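Local coordinates for extracellular solute-binding protein family 1 (Alicyclobacillus acidocaldarius subsp. acidocaldarius, PDB 4OVJ) that probably binds a solute outside the cell membrane and delivers it to an ABC-type importer, at residues W177-E183 with R225-P231; Y190-H195 with P280-P284; Q194-H198 with F209-T213; V261-V265 with P351-E355. All blocks are in the same frame, centred on the assembly; numbering follows the deposited sequence.

Contact 1: residues W177-E183 with R225-P231; sequences WAENDDE and RKEGVVP
Trp177 and Pro231 form the apolar end of this contact. Pro231 CA sits 3.6 Å from the centroid of the Trp177 five-membered ring and 11° off its normal, a CH-pi contact over one face. Pro231 CG adds a 3.7 Å approach to Trp177 CD2, which shows the proline ring spreading over the ring fusion. With CG anti to the carbonyl carbon (chi1 -62°), the indole lies against the chain leaving helix 211-226 and has Gly228 O at its edge. Nearby, Ala178 CB meets Val229 CG1.

Backbone bonding is sparse: Ala178 N donates to Val229 O at 2.8 Å, and Val230 CA makes a CH...O contact of 3.3 Å with Glu179 O. Gly228, at positive phi in a Schellman motif, ends the helix just before these residues.

The charged end is a salt-bridge network. Arg225 NH1 bonds Asp181 OD2 at 2.8 Å (147° at the hydrogen) and, weakly, Glu183 OE1 at 2.9 Å. Both carboxylates are nearly coplanar with the guanidinium, whose positive charge would be expected to ease their crowding. One water bridges Asp181 OD2 to Pro231 O, and another joins Glu183 OE2 to Arg225 NH2.

Around this loop, Glu179 OE1 bonds Trp163 of helix 160-174, the backbone of Asn180 pairs with Ala256 of strand 256-260, and Arg225 packs on Val391 and Gln392 of helix 377-392.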
loop_
_atom_site.group_PDB
_atom_site.type_symbol
_atom_site.label_atom_id
_atom_site.label_comp_id
_atom_site.label_asym_id
_atom_site.label_seq_id
_atom_site.Cartn_x
_atom_site.Cartn_y
_atom_site.Cartn_z
ATOM N N TRP A 177 -19.460 -6.706 17.791
ATOM C CA TRP A 177 -18.868 -5.475 17.270
ATOM C C TRP A 177 -19.014 -5.492 15.767
ATOM O O TRP A 177 -18.761 -6.513 15.141
ATOM C CB TRP A 177 -17.414 -5.334 17.684
ATOM C CG TRP A 177 -17.256 -5.260 19.165
ATOM C CD1 TRP A 177 -17.910 -4.418 20.009
ATOM C CD2 TRP A 177 -16.381 -6.051 19.986
ATOM N NE1 TRP A 177 -17.511 -4.636 21.307
ATOM C CE2 TRP A 177 -16.581 -5.638 21.322
ATOM C CE3 TRP A 177 -15.460 -7.066 19.726
ATOM C CZ2 TRP A 177 -15.886 -6.208 22.393
ATOM C CZ3 TRP A 177 -14.770 -7.637 20.798
ATOM C CH2 TRP A 177 -14.990 -7.207 22.106
ATOM N N ALA A 178 -19.446 -4.370 15.194
ATOM C CA ALA A 178 -19.669 -4.307 13.757
ATOM C C ALA A 178 -18.360 -4.100 12.988
ATOM O O ALA A 178 -18.242 -4.535 11.851
ATOM C CB ALA A 178 -20.667 -3.212 13.405
ATOM N N GLU A 179 -17.403 -3.419 13.615
ATOM C CA GLU A 179 -16.067 -3.230 13.049
ATOM C C GLU A 179 -15.058 -3.133 14.169
ATOM O O GLU A 179 -15.406 -2.801 15.287
ATOM C CB GLU A 179 -16.018 -1.937 12.213
ATOM C CG GLU A 179 -14.721 -1.725 11.419
ATOM C CD GLU A 179 -14.654 -0.373 10.717
ATOM O OE1 GLU A 179 -15.709 0.201 10.444
ATOM O OE2 GLU A 179 -13.539 0.114 10.411
ATOM N N ASN A 180 -13.803 -3.412 13.848
ATOM C CA ASN A 180 -12.690 -3.112 14.739
ATOM C C ASN A 180 -12.569 -1.603 14.915
ATOM O O ASN A 180 -13.057 -0.824 14.092
ATOM C CB ASN A 180 -11.391 -3.636 14.150
ATOM C CG ASN A 180 -11.280 -5.148 14.159
ATOM O OD1 ASN A 180 -12.230 -5.899 14.441
ATOM N ND2 ASN A 180 -10.097 -5.612 13.812
ATOM N N ASP A 181 -11.892 -1.183 15.976
ATOM C CA ASP A 181 -11.577 0.224 16.161
ATOM C C ASP A 181 -10.305 0.458 15.354
ATOM O O ASP A 181 -9.201 0.197 15.827
ATOM C CB ASP A 181 -11.397 0.534 17.647
ATOM C CG ASP A 181 -11.162 2.005 17.922
ATOM O OD1 ASP A 181 -10.814 2.740 16.957
ATOM O OD2 ASP A 181 -11.315 2.420 19.107
ATOM N N ASP A 182 -10.480 0.938 14.121
ATOM C CA ASP A 182 -9.410 0.947 13.126
ATOM C C ASP A 182 -8.680 2.283 13.090
ATOM O O ASP A 182 -8.528 2.921 12.042
ATOM C CB ASP A 182 -9.979 0.552 11.763
ATOM C CG ASP A 182 -10.332 -0.908 11.705
ATOM O OD1 ASP A 182 -9.483 -1.721 12.111
ATOM O OD2 ASP A 182 -11.450 -1.265 11.261
ATOM N N GLU A 183 -8.229 2.691 14.264
ATOM C CA GLU A 183 -7.424 3.888 14.409
ATOM C C GLU A 183 -5.941 3.548 14.396
ATOM O O GLU A 183 -5.455 2.747 15.192
ATOM C CB GLU A 183 -7.762 4.625 15.687
ATOM C CG GLU A 183 -9.139 5.275 15.662
ATOM C CD GLU A 183 -9.538 5.788 17.031
ATOM O OE1 GLU A 183 -10.107 4.997 17.820
ATOM O OE2 GLU A 183 -9.281 6.980 17.318
ATOM N N ARG A 225 -17.256 3.773 19.932
ATOM C CA ARG A 225 -16.930 3.032 21.159
ATOM C C ARG A 225 -18.026 3.197 22.214
ATOM O O ARG A 225 -18.446 2.222 22.832
ATOM C CB ARG A 225 -15.606 3.500 21.760
ATOM C CG ARG A 225 -14.389 2.944 21.069
ATOM C CD ARG A 225 -13.141 3.103 21.911
ATOM N NE ARG A 225 -12.840 4.491 22.205
ATOM C CZ ARG A 225 -12.237 5.344 21.379
ATOM N NH1 ARG A 225 -11.870 4.985 20.159
ATOM N NH2 ARG A 225 -12.010 6.584 21.784
ATOM N N LYS A 226 -18.457 4.442 22.415
ATOM C CA LYS A 226 -19.505 4.794 23.388
ATOM C C LYS A 226 -20.778 3.971 23.176
ATOM O O LYS A 226 -21.425 3.547 24.143
ATOM C CB LYS A 226 -19.824 6.297 23.290
ATOM C CG LYS A 226 -20.988 6.778 24.146
ATOM C CD LYS A 226 -21.031 8.301 24.253
ATOM C CE LYS A 226 -21.450 8.954 22.941
ATOM N NZ LYS A 226 -21.711 10.421 23.057
ATOM N N GLU A 227 -21.123 3.754 21.912
ATOM C CA GLU A 227 -22.316 3.005 21.526
ATOM C C GLU A 227 -22.090 1.484 21.495
ATOM O O GLU A 227 -23.029 0.735 21.226
ATOM C CB GLU A 227 -22.796 3.445 20.138
ATOM C CG GLU A 227 -22.861 4.954 19.905
ATOM C CD GLU A 227 -24.256 5.538 19.914
ATOM O OE1 GLU A 227 -25.211 4.856 20.359
ATOM O OE2 GLU A 227 -24.395 6.706 19.477
ATOM N N GLY A 228 -20.864 1.028 21.747
ATOM C CA GLY A 228 -20.566 -0.403 21.789
ATOM C C GLY A 228 -20.461 -1.060 20.421
ATOM O O GLY A 228 -20.490 -2.276 20.300
ATOM N N VAL A 229 -20.285 -0.246 19.391
ATOM C CA VAL A 229 -20.305 -0.709 18.018
ATOM C C VAL A 229 -18.918 -1.188 17.543
ATOM O O VAL A 229 -18.808 -2.029 16.635
ATOM C CB VAL A 229 -20.851 0.427 17.135
ATOM C CG1 VAL A 229 -20.752 0.073 15.691
ATOM C CG2 VAL A 229 -22.296 0.715 17.528
ATOM N N VAL A 230 -17.865 -0.629 18.134
ATOM C CA VAL A 230 -16.491 -1.125 17.943
ATOM C C VAL A 230 -15.956 -1.503 19.327
ATOM O O VAL A 230 -16.531 -1.107 20.340
ATOM C CB VAL A 230 -15.582 -0.075 17.250
ATOM C CG1 VAL A 230 -16.204 0.389 15.928
ATOM C CG2 VAL A 230 -15.319 1.102 18.167
ATOM N N PRO A 231 -14.875 -2.287 19.377
ATOM C CA PRO A 231 -14.440 -2.805 20.679
ATOM C C PRO A 231 -13.902 -1.715 21.584
ATOM O O PRO A 231 -13.469 -0.684 21.107
ATOM C CB PRO A 231 -13.329 -3.800 20.319
ATOM C CG PRO A 231 -13.478 -4.056 18.857
ATOM C CD PRO A 231 -14.028 -2.786 18.289
HETATM O O HOH W 1 -10.969 0.459 21.045
HETATM O O HOH W 2 -10.834 7.803 19.457
#

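Contact 2: residues Y190-H195 with P280-P284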
loop_
_atom_site.group_PDB
_atom_site.type_symbol
_atom_site.label_atom_id
_atom_site.label_comp_id
_atom_site.label_asym_id
_atom_site.label_seq_id
_atom_site.Cartn_x
_atom_site.Cartn_y
_atom_site.Cartn_z
ATOM N N TYR A 190 -5.388 8.809 5.850
ATOM C CA TYR A 190 -6.526 8.770 4.937
ATOM C C TYR A 190 -7.548 9.865 5.266
ATOM O O TYR A 190 -7.928 10.645 4.401
ATOM C CB TYR A 190 -7.148 7.371 4.981
ATOM C CG TYR A 190 -8.389 7.185 4.156
ATOM C CD1 TYR A 190 -8.322 6.976 2.785
ATOM C CD2 TYR A 190 -9.642 7.203 4.756
ATOM C CE1 TYR A 190 -9.481 6.805 2.041
ATOM C CE2 TYR A 190 -10.795 7.037 4.020
ATOM C CZ TYR A 190 -10.708 6.828 2.668
ATOM O OH TYR A 190 -11.850 6.669 1.939
ATOM N N TRP A 191 -7.935 9.959 6.530
ATOM C CA TRP A 191 -8.812 11.024 7.026
ATOM C C TRP A 191 -8.250 12.416 6.779
ATOM O O TRP A 191 -8.961 13.301 6.310
ATOM C CB TRP A 191 -9.052 10.803 8.529
ATOM C CG TRP A 191 -9.984 11.770 9.204
ATOM C CD1 TRP A 191 -9.673 12.999 9.682
ATOM C CD2 TRP A 191 -11.362 11.550 9.523
ATOM N NE1 TRP A 191 -10.774 13.572 10.270
ATOM C CE2 TRP A 191 -11.823 12.700 10.193
ATOM C CE3 TRP A 191 -12.243 10.476 9.335
ATOM C CZ2 TRP A 191 -13.135 12.819 10.661
ATOM C CZ3 TRP A 191 -13.560 10.601 9.794
ATOM C CH2 TRP A 191 -13.985 11.763 10.441
ATOM N N ALA A 192 -6.976 12.607 7.095
ATOM C CA ALA A 192 -6.347 13.900 6.903
ATOM C C ALA A 192 -6.410 14.308 5.444
ATOM O O ALA A 192 -6.734 15.452 5.139
ATOM C CB ALA A 192 -4.911 13.888 7.371
ATOM N N ARG A 193 -6.108 13.372 4.550
ATOM C CA ARG A 193 -6.136 13.659 3.108
ATOM C C ARG A 193 -7.540 14.065 2.645
ATOM O O ARG A 193 -7.691 14.959 1.814
ATOM C CB ARG A 193 -5.617 12.470 2.312
ATOM C CG ARG A 193 -4.095 12.335 2.340
ATOM C CD ARG A 193 -3.653 10.955 1.888
ATOM N NE ARG A 193 -4.230 10.546 0.594
ATOM C CZ ARG A 193 -3.676 10.708 -0.617
ATOM N NH1 ARG A 193 -2.495 11.294 -0.783
ATOM N NH2 ARG A 193 -4.325 10.277 -1.694
ATOM N N GLN A 194 -8.569 13.439 3.221
ATOM C CA GLN A 194 -9.950 13.822 2.909
ATOM C C GLN A 194 -10.271 15.259 3.312
ATOM O O GLN A 194 -11.170 15.880 2.751
ATOM C CB GLN A 194 -10.945 12.910 3.590
ATOM C CG GLN A 194 -10.853 11.470 3.189
ATOM C CD GLN A 194 -11.810 10.613 3.970
ATOM O OE1 GLN A 194 -11.916 10.736 5.193
ATOM N NE2 GLN A 194 -12.549 9.768 3.266
ATOM N N HIS A 195 -9.557 15.763 4.315
ATOM C CA HIS A 195 -9.735 17.119 4.805
ATOM C C HIS A 195 -8.749 18.103 4.198
ATOM O O HIS A 195 -8.569 19.198 4.725
ATOM C CB HIS A 195 -9.665 17.116 6.331
ATOM C CG HIS A 195 -10.846 16.447 6.949
ATOM N ND1 HIS A 195 -10.992 15.078 6.992
ATOM C CD2 HIS A 195 -11.982 16.964 7.468
ATOM C CE1 HIS A 195 -12.152 14.778 7.546
ATOM N NE2 HIS A 195 -12.770 15.906 7.843
ATOM N N PRO A 280 -13.071 2.324 1.204
ATOM C CA PRO A 280 -13.291 2.945 2.504
ATOM C C PRO A 280 -14.178 4.193 2.438
ATOM O O PRO A 280 -14.342 4.796 1.365
ATOM C CB PRO A 280 -11.885 3.271 3.014
ATOM C CG PRO A 280 -10.952 2.974 1.917
ATOM C CD PRO A 280 -11.676 2.398 0.747
ATOM N N PRO A 281 -14.787 4.558 3.572
ATOM C CA PRO A 281 -15.795 5.608 3.523
ATOM C C PRO A 281 -15.267 6.968 3.137
ATOM O O PRO A 281 -14.085 7.252 3.304
ATOM C CB PRO A 281 -16.343 5.644 4.948
ATOM C CG PRO A 281 -16.082 4.300 5.481
ATOM C CD PRO A 281 -14.764 3.911 4.893
ATOM N N THR A 282 -16.167 7.787 2.614
ATOM C CA THR A 282 -15.842 9.101 2.125
ATOM C C THR A 282 -16.238 10.207 3.096
ATOM O O THR A 282 -17.060 10.006 3.993
ATOM C CB THR A 282 -16.545 9.348 0.776
ATOM O OG1 THR A 282 -17.961 9.248 0.939
ATOM C CG2 THR A 282 -16.083 8.345 -0.248
ATOM N N GLN A 283 -15.646 11.385 2.885
ATOM C CA GLN A 283 -15.991 12.580 3.636
ATOM C C GLN A 283 -16.754 13.555 2.744
ATOM O O GLN A 283 -16.181 14.134 1.846
ATOM C CB GLN A 283 -14.733 13.267 4.147
ATOM C CG GLN A 283 -14.988 14.579 4.859
ATOM C CD GLN A 283 -15.918 14.423 6.039
ATOM O OE1 GLN A 283 -15.647 13.646 6.951
ATOM N NE2 GLN A 283 -17.032 15.138 6.017
ATOM N N PRO A 284 -18.044 13.774 3.028
ATOM C CA PRO A 284 -18.781 14.784 2.276
ATOM C C PRO A 284 -18.156 16.172 2.425
ATOM O O PRO A 284 -17.757 16.563 3.527
ATOM C CB PRO A 284 -20.184 14.704 2.877
ATOM C CG PRO A 284 -20.284 13.285 3.363
ATOM C CD PRO A 284 -18.919 12.980 3.902
#
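Tyr190 and Gln194, one turn apart on helix 185-194, converge on a single carbonyl, Pro281 O. The phenol brings it to the ring edge: Tyr190 OH donates to Pro281 O at 2.7 Å, from 46° above the carbonyl plane. Gln194 NE2 reaches the same Pro281 O at 2.9 Å, in the carbonyl plane and on a lone pair, so the two donors use different directions of approach. Tyr190 CG stands anti to the backbone N (chi1 176°), which sends the ring out to the loop, and there Tyr190 CZ packs obliquely 3.8 Å from Pro280 CB. A phenylalanine in place of Tyr190 would probably leave Pro281 O with Gln194 as its one donor from the helix and weaken the tie to the loop.

Gln283 crosses Gln194 at about a right angle, their amide planes 83° apart, and the pair touch through Gln194 CB and Gln283 CB at 3.8 Å. Beyond it, the Gln283 amide crosses the His195 ring, with OE1 3.7 Å from His195 CE1. That ring is held at its edge, where His195 ND1 donates to Trp191 O at 2.8 Å, nearly in the ring plane, and CE1 lies over a face of the Trp191 indole.

Helix 160-174 flanks both segments. Its Trp160 donates to Gln194 OE1 and packs on Pro281 and Gln283, while Pro280 leans on Tyr139 of strand 128-144.

Contact 3: residues Q194-H198 with F209-T213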
loop_
_atom_site.group_PDB
_atom_site.type_symbol
_atom_site.label_atom_id
_atom_site.label_comp_id
_atom_site.label_asym_id
_atom_site.label_seq_id
_atom_site.Cartn_x
_atom_site.Cartn_y
_atom_site.Cartn_z
ATOM N N GLN A 194 -8.569 13.439 3.221
ATOM C CA GLN A 194 -9.950 13.822 2.909
ATOM C C GLN A 194 -10.271 15.259 3.312
ATOM O O GLN A 194 -11.170 15.880 2.751
ATOM C CB GLN A 194 -10.945 12.910 3.590
ATOM C CG GLN A 194 -10.853 11.470 3.189
ATOM C CD GLN A 194 -11.810 10.613 3.970
ATOM O OE1 GLN A 194 -11.916 10.736 5.193
ATOM N NE2 GLN A 194 -12.549 9.768 3.266
ATOM N N HIS A 195 -9.557 15.763 4.315
ATOM C CA HIS A 195 -9.735 17.119 4.805
ATOM C C HIS A 195 -8.749 18.103 4.198
ATOM O O HIS A 195 -8.569 19.198 4.725
ATOM C CB HIS A 195 -9.665 17.116 6.331
ATOM C CG HIS A 195 -10.846 16.447 6.949
ATOM N ND1 HIS A 195 -10.992 15.078 6.992
ATOM C CD2 HIS A 195 -11.982 16.964 7.468
ATOM C CE1 HIS A 195 -12.152 14.778 7.546
ATOM N NE2 HIS A 195 -12.770 15.906 7.843
ATOM N N GLY A 196 -8.149 17.726 3.071
ATOM C CA GLY A 196 -7.243 18.608 2.341
ATOM C C GLY A 196 -5.909 18.789 3.028
ATOM O O GLY A 196 -5.178 19.737 2.741
ATOM N N GLN A 197 -5.582 17.854 3.908
ATOM C CA GLN A 197 -4.372 17.915 4.728
ATOM C C GLN A 197 -3.571 16.619 4.549
ATOM O O GLN A 197 -3.905 15.776 3.696
ATOM C CB GLN A 197 -4.777 18.197 6.177
ATOM C CG GLN A 197 -5.381 19.589 6.317
ATOM C CD GLN A 197 -6.002 19.880 7.660
ATOM O OE1 GLN A 197 -5.875 19.112 8.609
ATOM N NE2 GLN A 197 -6.688 21.010 7.745
ATOM N N HIS A 198 -2.489 16.477 5.309
ATOM C CA HIS A 198 -1.579 15.345 5.161
ATOM C C HIS A 198 -0.944 15.051 6.494
ATOM O O HIS A 198 -0.875 15.929 7.333
ATOM C CB HIS A 198 -0.472 15.678 4.148
ATOM C CG HIS A 198 -0.998 16.091 2.813
ATOM N ND1 HIS A 198 -1.251 17.406 2.487
ATOM C CD2 HIS A 198 -1.373 15.359 1.742
ATOM C CE1 HIS A 198 -1.745 17.467 1.263
ATOM N NE2 HIS A 198 -1.834 16.238 0.791
ATOM N N PHE A 209 -1.361 18.597 9.160
ATOM C CA PHE A 209 -2.778 18.677 9.494
ATOM C C PHE A 209 -2.973 19.514 10.748
ATOM O O PHE A 209 -2.024 19.785 11.484
ATOM C CB PHE A 209 -3.353 17.280 9.724
ATOM C CG PHE A 209 -2.680 16.542 10.840
ATOM C CD1 PHE A 209 -3.138 16.656 12.151
ATOM C CD2 PHE A 209 -1.555 15.764 10.589
ATOM C CE1 PHE A 209 -2.501 15.993 13.179
ATOM C CE2 PHE A 209 -0.924 15.087 11.614
ATOM C CZ PHE A 209 -1.395 15.210 12.913
ATOM N N THR A 210 -4.222 19.893 10.993
ATOM C CA THR A 210 -4.576 20.726 12.137
ATOM C C THR A 210 -5.155 19.891 13.273
ATOM O O THR A 210 -5.592 18.755 13.086
ATOM C CB THR A 210 -5.639 21.754 11.750
ATOM O OG1 THR A 210 -6.825 21.070 11.342
ATOM C CG2 THR A 210 -5.147 22.654 10.625
ATOM N N GLU A 211 -5.190 20.482 14.461
ATOM C CA GLU A 211 -5.767 19.812 15.618
ATOM C C GLU A 211 -7.215 19.401 15.383
ATOM O O GLU A 211 -7.611 18.297 15.758
ATOM C CB GLU A 211 -5.660 20.705 16.845
ATOM C CG GLU A 211 -6.015 20.016 18.139
ATOM C CD GLU A 211 -5.821 20.936 19.317
ATOM O OE1 GLU A 211 -4.676 21.394 19.523
ATOM O OE2 GLU A 211 -6.806 21.212 20.021
ATOM N N SER A 212 -7.979 20.289 14.767
ATOM C CA SER A 212 -9.379 20.049 14.467
ATOM C C SER A 212 -9.586 18.759 13.675
ATOM O O SER A 212 -10.478 17.964 13.961
ATOM C CB SER A 212 -9.908 21.225 13.661
ATOM O OG SER A 212 -11.302 21.164 13.585
ATOM N N THR A 213 -8.748 18.563 12.669
ATOM C CA THR A 213 -8.824 17.374 11.817
ATOM C C THR A 213 -8.586 16.089 12.614
ATOM O O THR A 213 -9.291 15.091 12.442
ATOM C CB THR A 213 -7.788 17.491 10.712
ATOM O OG1 THR A 213 -8.071 18.675 9.958
ATOM C CG2 THR A 213 -7.793 16.254 9.811
HETATM O O HOH W 3 -8.456 22.471 9.965
#
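Gln197 OE1 is the tight point of this contact, gripped by two donors of the 209-213 segment. Thr210 N donates to Gln197 OE1 at 3.0 Å with 159° at the hydrogen, and Thr213 OG1 donates to the same oxygen at 2.6 Å. They arrive from opposite faces of the amide plane, both clear of the lone-pair directions, and so clamp the amide between them. Thr210 holds the N-cap position of helix 211-226, which means that the glutamine accepts an N-H at the very start of the helix. The Gln197 side chain, extended beyond CG, brings OE1 alongside the Phe209 backbone and CB, 3.3 Å from Phe209 CB. Phe209 also presents a ring edge to the backbone, with CD2 3.3 Å from His198 O. A leucine at Gln197 would probably strip Thr210 N and Thr213 OG1 of their shared acceptor and untie the loop from the helix start.

The NE2 end of the amide is looser and wet. Gln197 NE2 donates to a water at 3.2 Å, and that water also lies 2.6 Å from Thr210 OG1, on an exposed threonine. Contact through His195 is thin as well: its CB meets Thr213 CG2 at 4.0 Å as the two side chains slide past each other.

Gly196, at positive phi, closes helix 185-194 in a Schellman motif, and His198 pairs through its backbone with Gly208 of strand 207-208. Phe209 meets Phe188 of helix 185-194 edge-to-face and packs on Phe405 and Met406 of helix 398-414.

Contact 4: residues V261-V265 with P351-E355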
loop_
_atom_site.group_PDB
_atom_site.type_symbol
_atom_site.label_atom_id
_atom_site.label_comp_id
_atom_site.label_asym_id
_atom_site.label_seq_id
_atom_site.Cartn_x
_atom_site.Cartn_y
_atom_site.Cartn_z
ATOM N N VAL A 261 -5.938 -4.106 1.703
ATOM C CA VAL A 261 -6.730 -5.093 0.999
ATOM C C VAL A 261 -6.040 -6.458 0.906
ATOM O O VAL A 261 -6.716 -7.483 0.864
ATOM C CB VAL A 261 -7.183 -4.579 -0.390
ATOM C CG1 VAL A 261 -6.026 -4.552 -1.376
ATOM C CG2 VAL A 261 -8.328 -5.424 -0.913
ATOM N N ASN A 262 -4.708 -6.465 0.929
ATOM C CA ASN A 262 -3.903 -7.689 0.886
ATOM C C ASN A 262 -4.254 -8.679 1.981
ATOM O O ASN A 262 -4.074 -9.884 1.810
ATOM C CB ASN A 262 -2.395 -7.364 0.956
ATOM C CG ASN A 262 -1.909 -7.016 2.364
ATOM O OD1 ASN A 262 -2.111 -5.904 2.849
ATOM N ND2 ASN A 262 -1.214 -7.959 3.013
ATOM N N TYR A 263 -4.755 -8.167 3.103
ATOM C CA TYR A 263 -5.116 -9.011 4.230
ATOM C C TYR A 263 -6.318 -9.909 3.972
ATOM O O TYR A 263 -6.553 -10.831 4.754
ATOM C CB TYR A 263 -5.371 -8.174 5.493
ATOM C CG TYR A 263 -4.112 -7.712 6.172
ATOM C CD1 TYR A 263 -3.255 -8.625 6.776
ATOM C CD2 TYR A 263 -3.785 -6.368 6.238
ATOM C CE1 TYR A 263 -2.100 -8.213 7.410
ATOM C CE2 TYR A 263 -2.621 -5.945 6.869
ATOM C CZ TYR A 263 -1.787 -6.876 7.450
ATOM O OH TYR A 263 -0.640 -6.487 8.097
ATOM N N VAL A 264 -7.090 -9.665 2.905
ATOM C CA VAL A 264 -8.285 -10.480 2.699
ATOM C C VAL A 264 -7.947 -11.964 2.532
ATOM O O VAL A 264 -8.714 -12.812 2.978
ATOM C CB VAL A 264 -9.194 -9.982 1.549
ATOM C CG1 VAL A 264 -8.546 -10.192 0.200
ATOM C CG2 VAL A 264 -10.550 -10.690 1.591
ATOM N N VAL A 265 -6.809 -12.283 1.915
ATOM C CA VAL A 265 -6.455 -13.691 1.708
ATOM C C VAL A 265 -6.212 -14.366 3.056
ATOM O O VAL A 265 -6.779 -15.422 3.335
ATOM C CB VAL A 265 -5.223 -13.852 0.794
ATOM C CG1 VAL A 265 -4.681 -15.276 0.850
ATOM C CG2 VAL A 265 -5.587 -13.452 -0.627
ATOM N N PRO A 351 -10.687 -15.235 -2.989
ATOM C CA PRO A 351 -10.311 -13.987 -2.308
ATOM C C PRO A 351 -9.369 -13.109 -3.138
ATOM O O PRO A 351 -9.482 -11.879 -3.092
ATOM C CB PRO A 351 -9.637 -14.455 -1.010
ATOM C CG PRO A 351 -9.995 -15.887 -0.855
ATOM C CD PRO A 351 -10.388 -16.435 -2.188
ATOM N N GLU A 352 -8.457 -13.727 -3.890
ATOM C CA GLU A 352 -7.572 -12.979 -4.784
ATOM C C GLU A 352 -8.380 -12.254 -5.874
ATOM O O GLU A 352 -8.130 -11.090 -6.150
ATOM C CB GLU A 352 -6.500 -13.895 -5.389
ATOM C CG GLU A 352 -5.549 -14.455 -4.335
ATOM C CD GLU A 352 -4.606 -15.543 -4.832
ATOM O OE1 GLU A 352 -4.882 -16.196 -5.855
ATOM O OE2 GLU A 352 -3.569 -15.761 -4.170
ATOM N N LYS A 353 -9.344 -12.942 -6.480
ATOM C CA LYS A 353 -10.219 -12.318 -7.475
ATOM C C LYS A 353 -10.920 -11.095 -6.889
ATOM O O LYS A 353 -10.991 -10.044 -7.527
ATOM C CB LYS A 353 -11.269 -13.311 -7.988
ATOM C CG LYS A 353 -10.710 -14.442 -8.835
ATOM C CD LYS A 353 -11.825 -15.283 -9.449
ATOM C CE LYS A 353 -11.331 -16.664 -9.856
ATOM N NZ LYS A 353 -10.147 -16.592 -10.750
ATOM N N ALA A 354 -11.424 -11.236 -5.664
ATOM C CA ALA A 354 -12.100 -10.148 -4.973
ATOM C C ALA A 354 -11.167 -8.957 -4.783
ATOM O O ALA A 354 -11.573 -7.824 -4.994
ATOM C CB ALA A 354 -12.633 -10.613 -3.627
ATOM N N GLU A 355 -9.928 -9.230 -4.385
ATOM C CA GLU A 355 -8.908 -8.193 -4.229
ATOM C C GLU A 355 -8.693 -7.454 -5.530
ATOM O O GLU A 355 -8.588 -6.241 -5.540
ATOM C CB GLU A 355 -7.546 -8.795 -3.919
ATOM C CG GLU A 355 -7.200 -9.056 -2.493
ATOM C CD GLU A 355 -5.715 -9.343 -2.366
ATOM O OE1 GLU A 355 -4.933 -8.393 -2.149
ATOM O OE2 GLU A 355 -5.327 -10.498 -2.555
HETATM O O HOH W 4 -3.240 -10.860 -0.929
#
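The Glu355 carboxylate turns one face to residues 261-265: Val261 O, Asn262 CA and Val264 CG1 all lie on that side of its plane. Closest to it is Asn262 CA, 3.3 Å from Glu355 OE1. From the same side a water donates to Glu355 OE2 at 2.7 Å and also to Asn262 O, making a one-water bridge between the segments. Within 261-265, Asn262 ND2 lies 4.2 Å above the centre of the Tyr263 ring. The Asn262 amide itself is turned to Asn137, which bonds its OD1.

Residues 261-265, leading into helix 263-269, pack near the N-terminal end of helix 350-365, with Val261 opposite Glu355 and Val265 opposite Pro351, an antiparallel register. Behind them, Val261, Val264 and Ala354 rest on Leu277 of strand 275-278, which places the pair against the sheet.

Packing is tight, perhaps strained, at Val264. Its CG1, set between the backbone N and the carbonyl carbon (chi1 70°), comes 3.2 Å from Glu355 CG as the side chains slide past each other. The Val265 side chain crosses that of Glu355 at about a right angle, its CG2 3.5 Å from Glu355 OE2, and further along Val265 CG2 touches Glu352 CG at 3.8 Å and Pro351 CB at 4.2 Å.

Contacts 1 and 2 are the more buried pair, whereas contacts 3 and 4 are only partly buried. Contact 1 alone relies on salt bridges; contacts 2 and 3 each focus two donors on one oxygen, a backbone carbonyl in the first and a side-chain amide in the second. These two share Gln194 and His195 and touch through Ala192 O and Gln197 N, 2.9 Å apart and probably hydrogen-bonded. Helix 211-226 joins contact 3 at its start to contact 1 at its end, their centres about 23 Å apart. Contact 4 packs two other helices by methyl groups and a carboxylate, without direct bonds.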